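Local coordinates for nuclear transport factor 2 family protein (Rhodopseudomonas palustris, PDB 3DM8), which is of unknown function but may be an isomerase, and belongs to the SnoaL-like group of the NTF2 superfamily, at residues 7-12 with 26-31; 32-37 with 118-123; 81-86 with 108-113. All coordinates share one frame; numbering follows the deposited sequence. Where two conformers were deposited one is given.

From the N terminus, interaction 1 closes first: only 13 residues, mostly helical, separate its segments, so helix 5-19 is folded back against the end of helix 23-28 and the start of strand 29-30. Interaction 2 opens one residue later, at 32, and closes across 80 residues by pairing strand 33-38 with strand 115-123. Within that long span lies interaction 3, the pairing of hairpin strands 83-94 and 100-112. Strands 100-112 and 115-123 are neighbours in the sheet, which joins interactions 2 and 3 directly, with Gln110 N 2.9 Å from Asn118 O. Interaction 1 is laid on this sheet where Phe9 CZ comes 4.0 Å from Leu119 CD1.

Interaction 1 (7-12 with 26-31); sequences WRFSRA and ATIIDD
Ile28 reaches across to the helix that carries Phe9, and its orientation sets up most of the contact. With CG1 anti to the backbone N (chi1 -160°) and CD1 extended beyond it, the branch ends against the helical backbone itself: Ile28 CD1 lies 3.4 Å from Phe9 N and 3.8 Å from Phe9 CB. Arg8, the residue before Phe9 on the same helix, comes over this methyl. Its chain bends at chi3 (-51°), which turns the guanidinium so that one face overlies Ile28 CD1, 3.7 Å above the plane and displaced toward the rim; Arg8 CZ is 3.9 Å from that methyl. The charged end is held from beyond the two segments, since Arg8 NH2 donates to Gly114 O and to Ser5 OG, so Ile28 packs under a guanidinium already fixed by polar bonds.

Phe9 and Ile28 cross at about a right angle. The Phe9 ring, swung out with CG anti to the backbone N (chi1 167°), meets the second branch of the isoleucine at its edge, where Phe9 CD1 is 4.1 Å from Ile28 CG2. Further along the ring, Phe9 CE1 is 4.0 Å from Ile29 CD1, an oblique approach. Ala12, one turn on from Arg8, adds its CB at 4.3 Å from Ile28 CG2.

Beyond these atoms Phe9 rests on Leu116 and Leu119 of strand 115-123, and Ile29, the first residue to leave the helix, also touches Leu116. The two N-terminal helices thus pack on each other through Ile28, while Phe9 and Ile29 carry the pair onto strand 115-123, as in the cone-shaped alpha+beta fold of the NTF2 superfamily.

Interaction 2 (32-37 with 118-123); sequences NIDWAI and NLRMVL. With CE9 (dodecyl nona ethylene glycol ether), chain B.
Arg120 can be followed from CB to tip as it folds back over the neighbouring strand. From CB the chain leaves with CG anti to the carbonyl carbon (chi1 -68°) and turns again at chi2 (-63°), bringing Arg120 CD to 3.7 Å from Ala36 CB. NE continues past the same methyl, which lies over one face of the guanidinium. At the tip both terminal nitrogens converge on one carboxylate oxygen: Arg120 NH1 is 2.8 Å and Arg120 NH2 2.9 Å from Asp34 OD1, an end-on salt bridge. The two planes are 39° apart, and OD1 is met from above the carboxylate plane while lying close to the guanidinium plane. Arg120 NH2 has further work, donating to Leu119 O at 3.0 Å and, weakly, to Asp34 O at 3.2 Å.

Beneath the side chain runs a parallel ladder, Asp34 beside Asn118 through Ile37 beside Met121. Leu119 N donates to Asp34 O, Ala36 N to Leu119 O and Met121 N to Ala36 O, so Leu119 O receives both a backbone and a guanidinium donor.

The other face of the sheet is apolar. Leu119 CD2 sits 3.9 Å from the centroid of the Trp35 six-membered ring, over its face in a CH-pi contact, and Leu119 CD1 is 3.6 Å from Trp35 CZ3. Trp35 also packs on Val56 and Val59 of helix 53-66.

On the polar face, Met87 of the second subunit packs on Arg120, and Asp34 OD2 is 3.7 Å from C33 of the bound detergent ether. The chemistry implies a guanidinium fixed by several acceptors at a subunit contact, whose charge would probably favour an ionised Asp34.

Interaction 3 (81-86 with 108-113); sequences IDSAAS and FTQFQN
Strands 83-86 and 108-112 are joined by two backbone bonds at the antiparallel hydrogen-bonded pair of Ala84 and Thr109. Thr109 N donates to Ala84 O at 2.8 Å, nearly along the C=O axis, and Ala84 N returns to Thr109 O at 3.0 Å. Both side chains face helix 5-19, where each touches Leu6. On the opposite face, at the next pair, Ala85 CB packs obliquely on the Phe108 ring, 3.7 Å from its CD2.

The end at Asp82, an exposed residue, is more open to solvent. One good backbone bond still holds it, Phe111 N to Asp82 O at 2.9 Å, with the donor 43° above the carbonyl plane, and Asp82 also lays its CB 3.3 Å from Phe111 O. Gln110 bends at chi2 (-75°) to set OE1 3.5 Å from Ser83 CB, while Met78 of the second subunit packs on it. An alanine at Gln110 would remove the amide that lies against Ser83 and would probably weaken the packing against Met78 of that subunit.

The chemistry implies that backbone amides supply the directional hold here, while the side chains mainly set which face meets the helix and which meets the partner subunit.

Interaction 1 (7-12 with 26-31)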
# COMPACT_ATOMS: atom_id res chain seq x y z
N TRP A 7 -3.70 7.13 -16.14
CA TRP A 7 -4.91 7.98 -16.22
C TRP A 7 -5.98 7.34 -17.13
O TRP A 7 -7.20 7.42 -16.86
CB TRP A 7 -4.56 9.42 -16.64
CG TRP A 7 -3.42 10.02 -15.81
CD1 TRP A 7 -2.29 10.60 -16.28
CD2 TRP A 7 -3.32 10.03 -14.39
NE1 TRP A 7 -1.49 11.00 -15.22
CE2 TRP A 7 -2.09 10.64 -14.06
CE3 TRP A 7 -4.14 9.57 -13.36
CZ2 TRP A 7 -1.68 10.82 -12.74
CZ3 TRP A 7 -3.73 9.76 -12.04
CH2 TRP A 7 -2.52 10.38 -11.75
N ARG A 8 -5.51 6.73 -18.20
CA ARG A 8 -6.41 6.04 -19.15
C ARG A 8 -7.07 4.84 -18.47
O ARG A 8 -8.28 4.58 -18.64
CB ARG A 8 -5.68 5.62 -20.42
CG ARG A 8 -5.13 6.76 -21.21
CD ARG A 8 -4.49 6.27 -22.49
NE ARG A 8 -3.54 5.20 -22.22
CZ ARG A 8 -3.65 3.95 -22.69
NH1 ARG A 8 -4.67 3.62 -23.48
NH2 ARG A 8 -2.73 3.06 -22.40
N PHE A 9 -6.27 4.13 -17.69
CA PHE A 9 -6.77 2.98 -16.94
C PHE A 9 -7.77 3.44 -15.89
O PHE A 9 -8.81 2.84 -15.70
CB PHE A 9 -5.61 2.22 -16.28
CG PHE A 9 -6.04 1.22 -15.27
CD1 PHE A 9 -6.74 0.10 -15.63
CD2 PHE A 9 -5.66 1.37 -13.96
CE1 PHE A 9 -7.15 -0.82 -14.68
CE2 PHE A 9 -6.05 0.41 -13.02
CZ PHE A 9 -6.81 -0.66 -13.39
N SER A 10 -7.45 4.54 -15.23
CA SER A 10 -8.28 5.03 -14.14
C SER A 10 -9.64 5.42 -14.71
O SER A 10 -10.69 5.15 -14.11
CB SER A 10 -7.60 6.19 -13.40
OG SER A 10 -8.41 6.56 -12.27
N ARG A 11 -9.62 6.06 -15.88
CA ARG A 11 -10.90 6.48 -16.49
C ARG A 11 -11.75 5.26 -16.92
O ARG A 11 -12.96 5.19 -16.68
CB ARG A 11 -10.65 7.41 -17.64
CG ARG A 11 -11.85 7.88 -18.28
CD ARG A 11 -11.53 9.07 -19.18
NE ARG A 11 -10.49 8.75 -20.15
CZ ARG A 11 -9.24 9.18 -20.05
NH1 ARG A 11 -8.89 9.95 -19.07
NH2 ARG A 11 -8.35 8.86 -20.97
N ALA A 12 -11.05 4.29 -17.51
CA ALA A 12 -11.67 3.07 -18.01
C ALA A 12 -12.29 2.29 -16.87
O ALA A 12 -13.39 1.77 -16.98
CB ALA A 12 -10.62 2.20 -18.69
N ALA A 26 -11.68 -3.30 -21.03
CA ALA A 26 -11.27 -4.53 -21.72
C ALA A 26 -10.15 -4.27 -22.72
O ALA A 26 -9.27 -5.14 -22.93
CB ALA A 26 -12.48 -5.21 -22.39
N THR A 27 -10.15 -3.07 -23.31
CA THR A 27 -9.12 -2.73 -24.30
C THR A 27 -7.77 -2.60 -23.64
O THR A 27 -6.72 -2.97 -24.19
CB THR A 27 -9.49 -1.43 -25.03
OG1 THR A 27 -10.68 -1.70 -25.78
CG2 THR A 27 -8.42 -0.99 -25.96
N ILE A 28 -7.80 -2.04 -22.45
CA ILE A 28 -6.59 -1.63 -21.73
C ILE A 28 -5.96 -2.72 -20.92
O ILE A 28 -4.78 -2.68 -20.68
CB ILE A 28 -6.82 -0.37 -20.86
CG1 ILE A 28 -5.48 0.33 -20.54
CG2 ILE A 28 -7.53 -0.66 -19.58
CD1 ILE A 28 -5.66 1.85 -20.07
N ILE A 29 -6.73 -3.72 -20.55
CA ILE A 29 -6.19 -4.84 -19.76
C ILE A 29 -5.47 -5.84 -20.70
O ILE A 29 -6.06 -6.30 -21.69
CB ILE A 29 -7.31 -5.57 -19.00
CG1 ILE A 29 -7.93 -4.66 -17.92
CG2 ILE A 29 -6.76 -6.82 -18.28
CD1 ILE A 29 -6.92 -4.00 -17.05
N ASP A 30 -4.19 -6.14 -20.44
CA ASP A 30 -3.45 -7.09 -21.30
C ASP A 30 -4.04 -8.47 -21.18
O ASP A 30 -4.46 -8.86 -20.11
CB ASP A 30 -1.98 -7.20 -20.87
CG ASP A 30 -1.12 -7.97 -21.86
OD1 ASP A 30 -0.70 -7.38 -22.90
OD2 ASP A 30 -0.78 -9.13 -21.57
N ASP A 31 -3.99 -9.23 -22.27
CA ASP A 31 -4.59 -10.55 -22.26
C ASP A 31 -3.99 -11.42 -21.17
O ASP A 31 -4.67 -12.32 -20.61
CB ASP A 31 -4.41 -11.29 -23.59
CG ASP A 31 -5.34 -10.82 -24.72
OD1 ASP A 31 -6.26 -10.01 -24.47
OD2 ASP A 31 -5.15 -11.32 -25.85

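Interaction 2 (32-37 with 118-123)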
# COMPACT_ATOMS: atom_id res chain seq x y z
N ASN A 32 -2.73 -11.15 -20.84
CA ASN A 32 -2.00 -11.99 -19.87
C ASN A 32 -1.62 -11.24 -18.64
O ASN A 32 -0.62 -11.54 -18.00
CB ASN A 32 -0.75 -12.63 -20.49
CG ASN A 32 -1.09 -13.46 -21.72
OD1 ASN A 32 -0.69 -13.15 -22.88
ND2 ASN A 32 -1.91 -14.44 -21.50
N ILE A 33 -2.43 -10.26 -18.30
CA ILE A 33 -2.18 -9.49 -17.08
C ILE A 33 -1.90 -10.37 -15.86
O ILE A 33 -2.55 -11.41 -15.61
CB ILE A 33 -3.34 -8.52 -16.77
CG1 ILE A 33 -3.00 -7.60 -15.57
CG2 ILE A 33 -4.67 -9.32 -16.52
CD1 ILE A 33 -3.89 -6.39 -15.46
N ASP A 34 -0.94 -9.89 -15.06
CA ASP A 34 -0.56 -10.50 -13.78
C ASP A 34 -1.02 -9.59 -12.67
O ASP A 34 -0.50 -8.52 -12.48
CB ASP A 34 0.95 -10.68 -13.75
CG ASP A 34 1.48 -11.34 -12.51
OD1 ASP A 34 0.89 -11.25 -11.42
OD2 ASP A 34 2.58 -11.96 -12.67
N TRP A 35 -2.08 -10.02 -11.97
CA TRP A 35 -2.85 -9.15 -11.07
C TRP A 35 -2.95 -9.69 -9.66
O TRP A 35 -3.08 -10.92 -9.42
CB TRP A 35 -4.29 -9.06 -11.63
CG TRP A 35 -5.41 -8.43 -10.84
CD1 TRP A 35 -6.13 -8.99 -9.81
CD2 TRP A 35 -6.07 -7.21 -11.15
NE1 TRP A 35 -7.14 -8.15 -9.42
CE2 TRP A 35 -7.13 -7.05 -10.24
CE3 TRP A 35 -5.87 -6.23 -12.11
CZ2 TRP A 35 -7.97 -5.95 -10.29
CZ3 TRP A 35 -6.65 -5.12 -12.11
CH2 TRP A 35 -7.69 -4.96 -11.22
N ALA A 36 -2.89 -8.77 -8.68
CA ALA A 36 -3.26 -9.17 -7.29
C ALA A 36 -3.73 -8.03 -6.46
O ALA A 36 -3.12 -6.95 -6.43
CB ALA A 36 -2.07 -9.94 -6.55
N ILE A 37 -4.80 -8.27 -5.72
CA ILE A 37 -5.22 -7.33 -4.70
C ILE A 37 -5.19 -8.07 -3.40
O ILE A 37 -5.84 -9.07 -3.28
CB ILE A 37 -6.66 -6.79 -4.89
CG1 ILE A 37 -6.84 -6.09 -6.21
CG2 ILE A 37 -7.04 -5.81 -3.72
CD1 ILE A 37 -8.35 -5.88 -6.53
N ASN A 118 0.66 -5.62 -15.33
CA ASN A 118 0.89 -5.99 -13.94
C ASN A 118 0.23 -4.97 -13.00
O ASN A 118 0.41 -3.75 -13.14
CB ASN A 118 2.40 -6.13 -13.66
CG ASN A 118 2.69 -6.90 -12.37
OD1 ASN A 118 2.38 -6.43 -11.27
ND2 ASN A 118 3.22 -8.10 -12.52
N LEU A 119 -0.52 -5.50 -12.03
CA LEU A 119 -1.09 -4.70 -10.97
C LEU A 119 -0.98 -5.38 -9.63
O LEU A 119 -1.21 -6.61 -9.50
CB LEU A 119 -2.56 -4.36 -11.28
CG LEU A 119 -3.33 -3.53 -10.27
CD1 LEU A 119 -4.36 -2.62 -10.98
CD2 LEU A 119 -4.07 -4.36 -9.12
N ARG A 120 -0.58 -4.58 -8.64
CA ARG A 120 -0.53 -5.02 -7.26
C ARG A 120 -1.13 -3.93 -6.40
O ARG A 120 -0.82 -2.73 -6.56
CB ARG A 120 0.91 -5.27 -6.80
CG ARG A 120 1.61 -6.47 -7.43
CD ARG A 120 0.93 -7.76 -7.08
NE ARG A 120 1.67 -8.93 -7.52
CZ ARG A 120 1.52 -9.49 -8.72
NH1 ARG A 120 2.19 -10.55 -9.06
NH2 ARG A 120 0.64 -8.99 -9.55
N MET A 121 -2.07 -4.32 -5.59
CA MET A 121 -2.75 -3.42 -4.68
C MET A 121 -2.71 -3.90 -3.26
O MET A 121 -3.05 -5.02 -2.98
CB MET A 121 -4.19 -3.20 -5.09
CG MET A 121 -4.90 -2.34 -4.11
SD MET A 121 -6.64 -2.09 -4.42
CE MET A 121 -6.29 -1.07 -5.84
N VAL A 122 -2.30 -3.01 -2.38
CA VAL A 122 -2.36 -3.16 -0.91
C VAL A 122 -3.32 -2.13 -0.39
O VAL A 122 -3.23 -0.95 -0.70
CB VAL A 122 -0.97 -2.86 -0.26
CG1 VAL A 122 -0.99 -3.22 1.24
CG2 VAL A 122 0.06 -3.64 -0.97
N LEU A 123 -4.23 -2.56 0.47
CA LEU A 123 -5.07 -1.60 1.17
C LEU A 123 -5.27 -1.89 2.63
O LEU A 123 -4.80 -2.90 3.16
CB LEU A 123 -6.44 -1.57 0.53
CG LEU A 123 -7.17 -2.88 0.60
CD1 LEU A 123 -8.61 -2.58 0.78
CD2 LEU A 123 -6.92 -3.68 -0.67
C29 CE9 B . 2.38 -19.87 -10.05
C30 CE9 B . 1.50 -18.64 -9.83
O31 CE9 B . 1.93 -17.60 -10.70
C32 CE9 B . 1.16 -16.41 -10.57
C33 CE9 B . 1.75 -15.36 -11.49
O34 CE9 B . 1.63 -15.81 -12.83
C35 CE9 B . 2.85 -15.67 -13.54
C36 CE9 B . 2.56 -15.48 -15.01
O37 CE9 B . 2.71 -16.74 -15.65
C38 CE9 B . 4.06 -17.19 -15.63
C39 CE9 B . 4.09 -18.63 -15.14
OXT CE9 B . 4.86 -19.39 -16.08

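Interaction 3 (81-86 with 108-113)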
# COMPACT_ATOMS: atom_id res chain seq x y z
N ILE A 81 7.86 5.84 -17.07
CA ILE A 81 7.47 5.71 -18.47
C ILE A 81 6.39 4.63 -18.64
O ILE A 81 5.32 4.87 -19.27
CB ILE A 81 8.69 5.45 -19.38
CG1 ILE A 81 9.57 6.70 -19.34
CG2 ILE A 81 8.21 5.17 -20.84
CD1 ILE A 81 10.87 6.63 -20.13
N ASP A 82 6.66 3.44 -18.14
CA ASP A 82 5.72 2.30 -18.42
C ASP A 82 5.27 1.74 -17.08
O ASP A 82 5.06 0.54 -16.91
CB ASP A 82 6.43 1.22 -19.26
CG ASP A 82 6.55 1.57 -20.75
OD1 ASP A 82 5.54 2.05 -21.34
OD2 ASP A 82 7.64 1.31 -21.35
N SER A 83 5.18 2.63 -16.11
CA SER A 83 4.94 2.21 -14.74
C SER A 83 4.45 3.33 -13.84
O SER A 83 4.62 4.49 -14.11
CB SER A 83 6.20 1.54 -14.15
OG SER A 83 7.32 2.40 -14.08
N ALA A 84 3.80 2.96 -12.77
CA ALA A 84 3.36 3.98 -11.83
C ALA A 84 3.09 3.37 -10.48
O ALA A 84 2.79 2.18 -10.37
CB ALA A 84 2.11 4.70 -12.35
N ALA A 85 3.21 4.22 -9.45
CA ALA A 85 2.74 3.87 -8.09
C ALA A 85 1.90 5.00 -7.56
O ALA A 85 2.17 6.19 -7.80
CB ALA A 85 3.93 3.59 -7.15
N SER A 86 0.82 4.65 -6.88
CA SER A 86 0.05 5.69 -6.26
C SER A 86 -0.77 5.26 -5.11
O SER A 86 -1.04 4.08 -4.90
CB SER A 86 -0.81 6.37 -7.29
OG SER A 86 -1.78 5.47 -7.83
N PHE A 108 0.49 -0.35 -7.50
CA PHE A 108 1.65 -0.41 -8.36
C PHE A 108 1.29 -1.05 -9.66
O PHE A 108 0.75 -2.17 -9.67
CB PHE A 108 2.79 -1.21 -7.70
CG PHE A 108 3.29 -0.60 -6.40
CD1 PHE A 108 2.53 -0.65 -5.25
CD2 PHE A 108 4.50 0.02 -6.37
CE1 PHE A 108 3.00 -0.08 -4.08
CE2 PHE A 108 4.97 0.61 -5.20
CZ PHE A 108 4.18 0.53 -4.06
N THR A 109 1.56 -0.33 -10.76
CA THR A 109 1.17 -0.79 -12.08
C THR A 109 2.33 -0.77 -13.07
O THR A 109 3.23 0.04 -12.99
CB THR A 109 0.05 0.13 -12.66
OG1 THR A 109 0.46 1.47 -12.54
CG2 THR A 109 -1.23 0.03 -11.87
N GLN A 110 2.28 -1.72 -13.97
CA GLN A 110 3.19 -1.80 -15.08
C GLN A 110 2.37 -1.87 -16.37
O GLN A 110 1.29 -2.48 -16.40
CB GLN A 110 4.08 -3.06 -14.96
CG GLN A 110 4.99 -3.15 -13.71
CD GLN A 110 6.23 -2.27 -13.72
OE1 GLN A 110 6.76 -1.87 -14.78
NE2 GLN A 110 6.73 -1.98 -12.51
N PHE A 111 2.90 -1.26 -17.42
CA PHE A 111 2.25 -1.22 -18.72
C PHE A 111 3.22 -1.58 -19.83
O PHE A 111 4.44 -1.38 -19.73
CB PHE A 111 1.69 0.17 -19.02
CG PHE A 111 0.76 0.70 -17.99
CD1 PHE A 111 1.24 1.38 -16.87
CD2 PHE A 111 -0.61 0.57 -18.17
CE1 PHE A 111 0.37 1.87 -15.91
CE2 PHE A 111 -1.49 1.05 -17.18
CZ PHE A 111 -1.01 1.67 -16.07
N GLN A 112 2.63 -2.10 -20.90
CA GLN A 112 3.36 -2.38 -22.10
C GLN A 112 2.44 -2.14 -23.26
O GLN A 112 1.33 -2.66 -23.32
CB GLN A 112 3.87 -3.81 -22.11
CG GLN A 112 4.90 -4.09 -21.06
N ASN A 113 2.91 -1.29 -24.15
CA ASN A 113 2.21 -1.05 -25.38
C ASN A 113 0.83 -0.54 -25.06
O ASN A 113 -0.13 -0.79 -25.78
CB ASN A 113 2.12 -2.32 -26.18
CG ASN A 113 3.43 -2.69 -26.82
OD1 ASN A 113 4.13 -1.84 -27.40
ND2 ASN A 113 3.77 -3.97 -26.73